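Local coordinates for DUF5063 domain-containing protein (Bacteroides fragilis, PDB 3NRH), which is of unknown function, a predominantly alpha-helical member of the DUF5063 family found here as an assembly of two chains, at residues A[28-33]-A[84-89]; A[37-42]-A[165-170]; A[127-130]-A[136-139]. All coordinates share one frame; numbering follows the deposited sequence.

Overall arrangement
The three contacts tie together a mostly helical chain. Contacts 1 and 2 are neighbours, with centres about 13 Å apart on the same side of the chain's centre, and they touch directly: F38 of helix 35-54 lies against M33 and I86 of contact 1. Contact 1 joins the loop 28-33 to the end of helix 73-87; contact 2 crosses helix 35-54 with the end of helix 135-169. Contact 3 lies on the opposite side of the chain's centre, with its centre about 32 Å from that of contact 2 and 29 Å from that of contact 1. Helix 135-169 spans this gap, its start in contact 3 and its end in contact 2.

Contact 1 of 3, residues A[28-33]-A[84-89]; sequences ERAESM and ASILAE
I86 pushes the end of its side chain against the loop at A30; it is the only residue of 84-89 that touches 28-33, where A30, M33 and marginally E31 receive it. Its CD1 methyl lies 3.5 Å from the carbonyl O of A30 and 4.2 Å from the carbonyl O of M33, so it meets backbone oxygens of the loop. Behind it, CG1 of I86 passes 4.5 Å from CB of A30, a loose apolar touch between two side chains that both start toward the opposite segment. Chi1 of -57° puts CG1 anti to the carbonyl carbon of I86, and chi2 of -65° then swings CD1 to the loop. E31 adds a marginal approach, its CA 4.5 Å from I86 CD1, and the backbones stay well apart, with 7.5 Å between the CA atoms of E31 and I86.

The loop 28-33 links helix 11-28 to helix 35-54, while I86 sits in the last turn of helix 73-87, which ends as A88 takes a positive phi. F38 of helix 35-54 packs on both M33 and I86, and R35 NE donates a hydrogen bond to the carbonyl O of I86. No hydrogen bond joins the two segments; their small interface, 110 Å² in all, therefore rests on weak, non-directional packing of an isoleucine methyl against loop carbonyls and one alanine methyl.

Contact 2 of 3, residues A[37-42]-A[165-170]; sequences TFVDTT and HDVKYS
V39 and K168 meet where the two helices come closest, CG1 of V39 lying 3.8 Å from CB of K168. The other methyl of V39, CG2, reaches CG1 of V167 at 4.1 Å, so the valine spans two successive residues of the facing helix. Beside this apolar patch, NZ of K168 gives a hydrogen bond of 2.7 Å to OD1 of D40, closing a salt bridge. The ammonium comes in on the syn side of the carboxylate, 30° out of its plane. The two side chains cross at about a right angle: the lysine runs extended through its first three torsions, CD and CE pass close to OD1 of D40, and the bend at chi4 (56°) directs NZ at it.

One step outward, CG of K168 sits over the centre of the Y169 ring, 3.8 Å above its plane. Y169 in turn meets F149 of the second subunit edge to face, and H165 bonds through both ring nitrogens to Y50 OH and G150 O of that subunit. One flank of helix 165-169 thus serves the dimer while V167 and K168 serve the chain itself. The short axes pass 9.8 Å apart at a crossing angle of -126°, an inclined, roughly antiparallel helix-helix packing within a predominantly alpha-helical fold.

Contact 3 of 3, residues A[127-130]-A[136-139]; sequences IFVF and ETMN
M138 lays its terminal methyl over the F130 ring in a helical hairpin, where helix 112-131 turns through a short connection into helix 135-169. This Met-aromatic contact, made by a selenomethionine, is the tight part. CE stands 3.5 Å from the centroid of the F130 ring and only 7° off its normal, so a CH-pi contact falls on the middle of the face; SE lies farther above, at 5.1 Å from the same centroid. The bend at chi3, 75°, turns CE back over the ring, and the same methyl comes within 3.3 Å of the carbonyl O of F130. The carbonyl O of M138 meets the ring at its edge, in plane. V13 and V17 of helix 11-28 also pack on the phenyl group.

At V129 the side chains touch more lightly, CG1 of V129 staying 3.9 Å from CB of T137, although the same methyl comes within 3.4 Å of the carbonyl O of T137. The looser element is a water: no direct hydrogen bond crosses between the segments, and the water joins the two helices instead. It donates to the carbonyl O of V129 and accepts from OG1 of T137, each oxygen 2.9 Å from it.

Contact 1 of 3, residues A[28-33]-A[84-89]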
# COMPACT_ATOMS: atom_id res chain seq x y z
N GLU A 28 -4.91 -11.35 -15.18
CA GLU A 28 -5.22 -12.10 -16.39
C GLU A 28 -5.50 -13.58 -16.10
O GLU A 28 -6.17 -14.25 -16.87
CB GLU A 28 -4.08 -11.96 -17.39
CG GLU A 28 -4.00 -10.58 -18.03
CD GLU A 28 -2.64 -10.28 -18.64
OE1 GLU A 28 -1.75 -11.15 -18.60
OE2 GLU A 28 -2.46 -9.15 -19.16
N ARG A 29 -4.98 -14.08 -14.98
CA ARG A 29 -5.17 -15.47 -14.60
C ARG A 29 -6.24 -15.63 -13.51
O ARG A 29 -6.33 -16.67 -12.87
CB ARG A 29 -3.84 -16.05 -14.11
CG ARG A 29 -2.73 -16.02 -15.16
CD ARG A 29 -1.37 -16.24 -14.53
NE ARG A 29 -1.34 -17.46 -13.72
CZ ARG A 29 -0.33 -17.81 -12.93
NH1 ARG A 29 0.75 -17.04 -12.85
NH2 ARG A 29 -0.39 -18.93 -12.23
N ALA A 30 -7.05 -14.59 -13.33
CA ALA A 30 -8.10 -14.57 -12.31
C ALA A 30 -9.07 -15.75 -12.32
O ALA A 30 -9.44 -16.26 -11.25
CB ALA A 30 -8.88 -13.26 -12.39
N GLU A 31 -9.50 -16.19 -13.50
CA GLU A 31 -10.44 -17.31 -13.57
C GLU A 31 -9.82 -18.61 -13.07
O GLU A 31 -10.49 -19.64 -13.01
CB GLU A 31 -10.91 -17.53 -15.01
CG GLU A 31 -11.68 -16.37 -15.62
CD GLU A 31 -12.37 -16.76 -16.91
OE1 GLU A 31 -13.35 -17.53 -16.85
OE2 GLU A 31 -11.93 -16.30 -17.99
N SER A 32 -8.54 -18.57 -12.71
CA SER A 32 -7.85 -19.77 -12.24
C SER A 32 -7.57 -19.79 -10.74
O SER A 32 -6.53 -20.29 -10.31
CB SER A 32 -6.53 -19.93 -13.00
OG SER A 32 -6.74 -19.93 -14.40
N MSE A 33 -8.50 -19.27 -9.94
CA MSE A 33 -8.29 -19.25 -8.49
C MSE A 33 -9.53 -18.91 -7.68
O MSE A 33 -10.54 -18.44 -8.22
CB MSE A 33 -7.18 -18.26 -8.15
CG MSE A 33 -7.53 -16.83 -8.47
SE MSE A 33 -6.05 -15.65 -8.14
CE MSE A 33 -5.28 -15.62 -9.91
N ALA A 84 -15.32 -9.28 -11.42
CA ALA A 84 -16.59 -9.09 -10.73
C ALA A 84 -17.15 -10.44 -10.29
O ALA A 84 -17.71 -10.56 -9.20
CB ALA A 84 -17.59 -8.37 -11.64
N SER A 85 -16.99 -11.46 -11.13
CA SER A 85 -17.48 -12.80 -10.80
C SER A 85 -16.73 -13.43 -9.63
O SER A 85 -17.32 -14.12 -8.80
CB SER A 85 -17.38 -13.72 -12.02
OG SER A 85 -18.18 -13.23 -13.09
N ILE A 86 -15.42 -13.19 -9.56
CA ILE A 86 -14.60 -13.72 -8.49
C ILE A 86 -14.99 -13.11 -7.15
O ILE A 86 -15.13 -13.81 -6.15
CB ILE A 86 -13.09 -13.41 -8.72
CG1 ILE A 86 -12.63 -13.96 -10.07
CG2 ILE A 86 -12.26 -14.01 -7.59
CD1 ILE A 86 -12.68 -15.47 -10.18
N LEU A 87 -15.18 -11.79 -7.14
CA LEU A 87 -15.54 -11.06 -5.93
C LEU A 87 -17.01 -11.20 -5.52
O LEU A 87 -17.32 -11.17 -4.34
CB LEU A 87 -15.19 -9.57 -6.10
CG LEU A 87 -13.69 -9.25 -6.03
CD1 LEU A 87 -13.47 -7.81 -6.45
CD2 LEU A 87 -13.20 -9.47 -4.60
N ALA A 88 -17.89 -11.38 -6.50
CA ALA A 88 -19.33 -11.54 -6.25
C ALA A 88 -19.86 -10.36 -5.44
O ALA A 88 -19.57 -9.22 -5.75
CB ALA A 88 -19.59 -12.85 -5.52
N GLU A 89 -20.65 -10.63 -4.40
CA GLU A 89 -21.19 -9.55 -3.55
C GLU A 89 -20.11 -8.66 -2.90
O GLU A 89 -20.42 -7.57 -2.42
CB GLU A 89 -22.13 -10.14 -2.47
CG GLU A 89 -22.14 -11.67 -2.34
CD GLU A 89 -21.00 -12.22 -1.48
OE1 GLU A 89 -20.77 -11.69 -0.37
OE2 GLU A 89 -20.35 -13.19 -1.93

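Contact 2 of 3, residues A[37-42]-A[165-170]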
# COMPACT_ATOMS: atom_id res chain seq x y z
N THR A 37 -7.64 -16.62 -2.30
CA THR A 37 -6.31 -16.50 -2.89
C THR A 37 -6.19 -15.18 -3.66
O THR A 37 -5.15 -14.52 -3.60
CB THR A 37 -6.03 -17.67 -3.85
OG1 THR A 37 -6.19 -18.91 -3.14
CG2 THR A 37 -4.61 -17.59 -4.39
N PHE A 38 -7.25 -14.81 -4.36
CA PHE A 38 -7.26 -13.57 -5.13
C PHE A 38 -7.08 -12.37 -4.21
O PHE A 38 -6.23 -11.51 -4.46
CB PHE A 38 -8.59 -13.42 -5.88
CG PHE A 38 -8.68 -12.15 -6.66
CD1 PHE A 38 -7.99 -12.00 -7.86
CD2 PHE A 38 -9.43 -11.08 -6.19
CE1 PHE A 38 -8.03 -10.80 -8.57
CE2 PHE A 38 -9.48 -9.87 -6.88
CZ PHE A 38 -8.77 -9.73 -8.08
N VAL A 39 -7.89 -12.30 -3.16
CA VAL A 39 -7.83 -11.19 -2.23
C VAL A 39 -6.48 -11.10 -1.51
O VAL A 39 -5.88 -10.03 -1.45
CB VAL A 39 -8.96 -11.29 -1.18
CG1 VAL A 39 -8.77 -10.23 -0.09
CG2 VAL A 39 -10.31 -11.09 -1.87
N ASP A 40 -6.01 -12.22 -0.98
CA ASP A 40 -4.73 -12.23 -0.26
C ASP A 40 -3.56 -11.76 -1.12
O ASP A 40 -2.71 -10.99 -0.66
CB ASP A 40 -4.40 -13.64 0.26
CG ASP A 40 -5.33 -14.08 1.37
OD1 ASP A 40 -5.85 -13.21 2.08
OD2 ASP A 40 -5.51 -15.31 1.53
N THR A 41 -3.51 -12.23 -2.36
CA THR A 41 -2.41 -11.87 -3.26
C THR A 41 -2.47 -10.43 -3.75
O THR A 41 -1.43 -9.77 -3.86
CB THR A 41 -2.37 -12.79 -4.48
OG1 THR A 41 -2.29 -14.15 -4.04
CG2 THR A 41 -1.15 -12.46 -5.34
N THR A 42 -3.67 -9.94 -4.05
CA THR A 42 -3.82 -8.58 -4.53
C THR A 42 -3.38 -7.59 -3.46
O THR A 42 -2.85 -6.52 -3.77
CB THR A 42 -5.28 -8.29 -4.94
OG1 THR A 42 -5.70 -9.26 -5.92
CG2 THR A 42 -5.38 -6.90 -5.57
N HIS A 165 -8.91 -4.65 1.72
CA HIS A 165 -8.49 -4.89 3.10
C HIS A 165 -9.75 -5.21 3.90
O HIS A 165 -9.76 -6.16 4.69
CB HIS A 165 -7.81 -3.65 3.69
CG HIS A 165 -7.27 -3.85 5.08
ND1 HIS A 165 -6.03 -4.41 5.32
CD2 HIS A 165 -7.79 -3.58 6.29
CE1 HIS A 165 -5.81 -4.47 6.62
NE2 HIS A 165 -6.87 -3.97 7.24
N ASP A 166 -10.81 -4.43 3.69
CA ASP A 166 -12.07 -4.65 4.40
C ASP A 166 -12.70 -6.00 4.04
O ASP A 166 -13.31 -6.65 4.89
CB ASP A 166 -13.07 -3.54 4.09
CG ASP A 166 -12.57 -2.17 4.50
OD1 ASP A 166 -12.03 -2.04 5.62
OD2 ASP A 166 -12.73 -1.22 3.71
N VAL A 167 -12.56 -6.41 2.79
CA VAL A 167 -13.11 -7.70 2.37
C VAL A 167 -12.46 -8.83 3.17
O VAL A 167 -13.14 -9.75 3.62
CB VAL A 167 -12.88 -7.95 0.87
CG1 VAL A 167 -13.16 -9.41 0.53
CG2 VAL A 167 -13.77 -7.03 0.05
N LYS A 168 -11.15 -8.74 3.37
CA LYS A 168 -10.43 -9.77 4.10
C LYS A 168 -10.56 -9.73 5.63
O LYS A 168 -10.78 -10.76 6.26
CB LYS A 168 -8.95 -9.74 3.72
CG LYS A 168 -8.07 -10.75 4.45
CD LYS A 168 -6.63 -10.70 3.97
CE LYS A 168 -5.73 -11.62 4.78
NZ LYS A 168 -6.21 -13.03 4.77
N TYR A 169 -10.44 -8.54 6.21
CA TYR A 169 -10.46 -8.40 7.67
C TYR A 169 -11.70 -7.90 8.39
O TYR A 169 -11.90 -8.21 9.57
CB TYR A 169 -9.29 -7.49 8.08
CG TYR A 169 -7.94 -7.98 7.64
CD1 TYR A 169 -7.28 -9.01 8.31
CD2 TYR A 169 -7.32 -7.42 6.52
CE1 TYR A 169 -6.04 -9.47 7.89
CE2 TYR A 169 -6.08 -7.88 6.09
CZ TYR A 169 -5.44 -8.90 6.78
OH TYR A 169 -4.22 -9.35 6.35
N SER A 170 -12.54 -7.11 7.72
CA SER A 170 -13.73 -6.55 8.36
C SER A 170 -14.66 -7.60 8.97
O SER A 170 -14.85 -8.67 8.40
CB SER A 170 -14.51 -5.70 7.36
OG SER A 170 -15.67 -5.17 7.97

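Contact 3 of 3, residues A[127-130]-A[136-139]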
# COMPACT_ATOMS: atom_id res chain seq x y z
N ILE A 127 3.50 -1.87 -20.13
CA ILE A 127 4.41 -3.00 -20.27
C ILE A 127 4.40 -3.66 -21.64
O ILE A 127 5.42 -4.22 -22.07
CB ILE A 127 4.17 -4.08 -19.19
CG1 ILE A 127 2.75 -4.64 -19.29
CG2 ILE A 127 4.44 -3.48 -17.81
CD1 ILE A 127 2.49 -5.80 -18.34
N PHE A 128 3.27 -3.60 -22.34
CA PHE A 128 3.20 -4.18 -23.68
C PHE A 128 4.20 -3.44 -24.57
O PHE A 128 5.06 -4.05 -25.21
CB PHE A 128 1.79 -4.04 -24.26
CG PHE A 128 1.70 -4.45 -25.71
CD1 PHE A 128 2.13 -5.71 -26.12
CD2 PHE A 128 1.18 -3.57 -26.66
CE1 PHE A 128 2.05 -6.09 -27.46
CE2 PHE A 128 1.10 -3.94 -28.00
CZ PHE A 128 1.54 -5.20 -28.40
N VAL A 129 4.08 -2.11 -24.58
CA VAL A 129 4.95 -1.26 -25.39
C VAL A 129 6.40 -1.39 -24.97
O VAL A 129 7.29 -1.44 -25.81
CB VAL A 129 4.53 0.22 -25.27
CG1 VAL A 129 5.53 1.11 -26.02
CG2 VAL A 129 3.14 0.40 -25.84
N PHE A 130 6.64 -1.44 -23.67
CA PHE A 130 8.01 -1.54 -23.17
C PHE A 130 8.72 -2.75 -23.75
O PHE A 130 9.92 -2.70 -24.05
CB PHE A 130 8.01 -1.63 -21.65
CG PHE A 130 9.26 -1.12 -21.01
CD1 PHE A 130 9.52 0.25 -20.98
CD2 PHE A 130 10.17 -1.99 -20.44
CE1 PHE A 130 10.68 0.74 -20.38
CE2 PHE A 130 11.34 -1.51 -19.84
CZ PHE A 130 11.59 -0.15 -19.81
N GLU A 136 12.19 5.16 -28.14
CA GLU A 136 11.30 6.32 -28.08
C GLU A 136 9.94 6.06 -27.43
O GLU A 136 9.53 6.80 -26.54
CB GLU A 136 11.08 6.90 -29.48
CG GLU A 136 12.37 7.22 -30.24
CD GLU A 136 13.01 5.99 -30.85
OE1 GLU A 136 12.39 5.40 -31.76
OE2 GLU A 136 14.12 5.62 -30.43
N THR A 137 9.24 5.03 -27.88
CA THR A 137 7.93 4.71 -27.34
C THR A 137 8.03 4.03 -25.98
O THR A 137 7.07 4.05 -25.21
CB THR A 137 7.10 3.83 -28.31
OG1 THR A 137 7.87 2.70 -28.72
CG2 THR A 137 6.71 4.64 -29.55
N MSE A 138 9.18 3.43 -25.68
CA MSE A 138 9.37 2.81 -24.38
C MSE A 138 9.41 3.96 -23.38
O MSE A 138 8.83 3.90 -22.29
CB MSE A 138 10.70 2.04 -24.33
CG MSE A 138 10.70 0.72 -25.09
SE MSE A 138 12.46 -0.12 -25.09
CE MSE A 138 12.48 -0.76 -23.27
N ASN A 139 10.10 5.04 -23.77
CA ASN A 139 10.21 6.21 -22.91
C ASN A 139 8.88 6.93 -22.75
O ASN A 139 8.49 7.28 -21.63
CB ASN A 139 11.26 7.18 -23.47
CG ASN A 139 11.32 8.47 -22.68
OD1 ASN A 139 10.52 9.38 -22.89
ND2 ASN A 139 12.26 8.54 -21.75
O HOH W 1 8.61 0.03 -27.89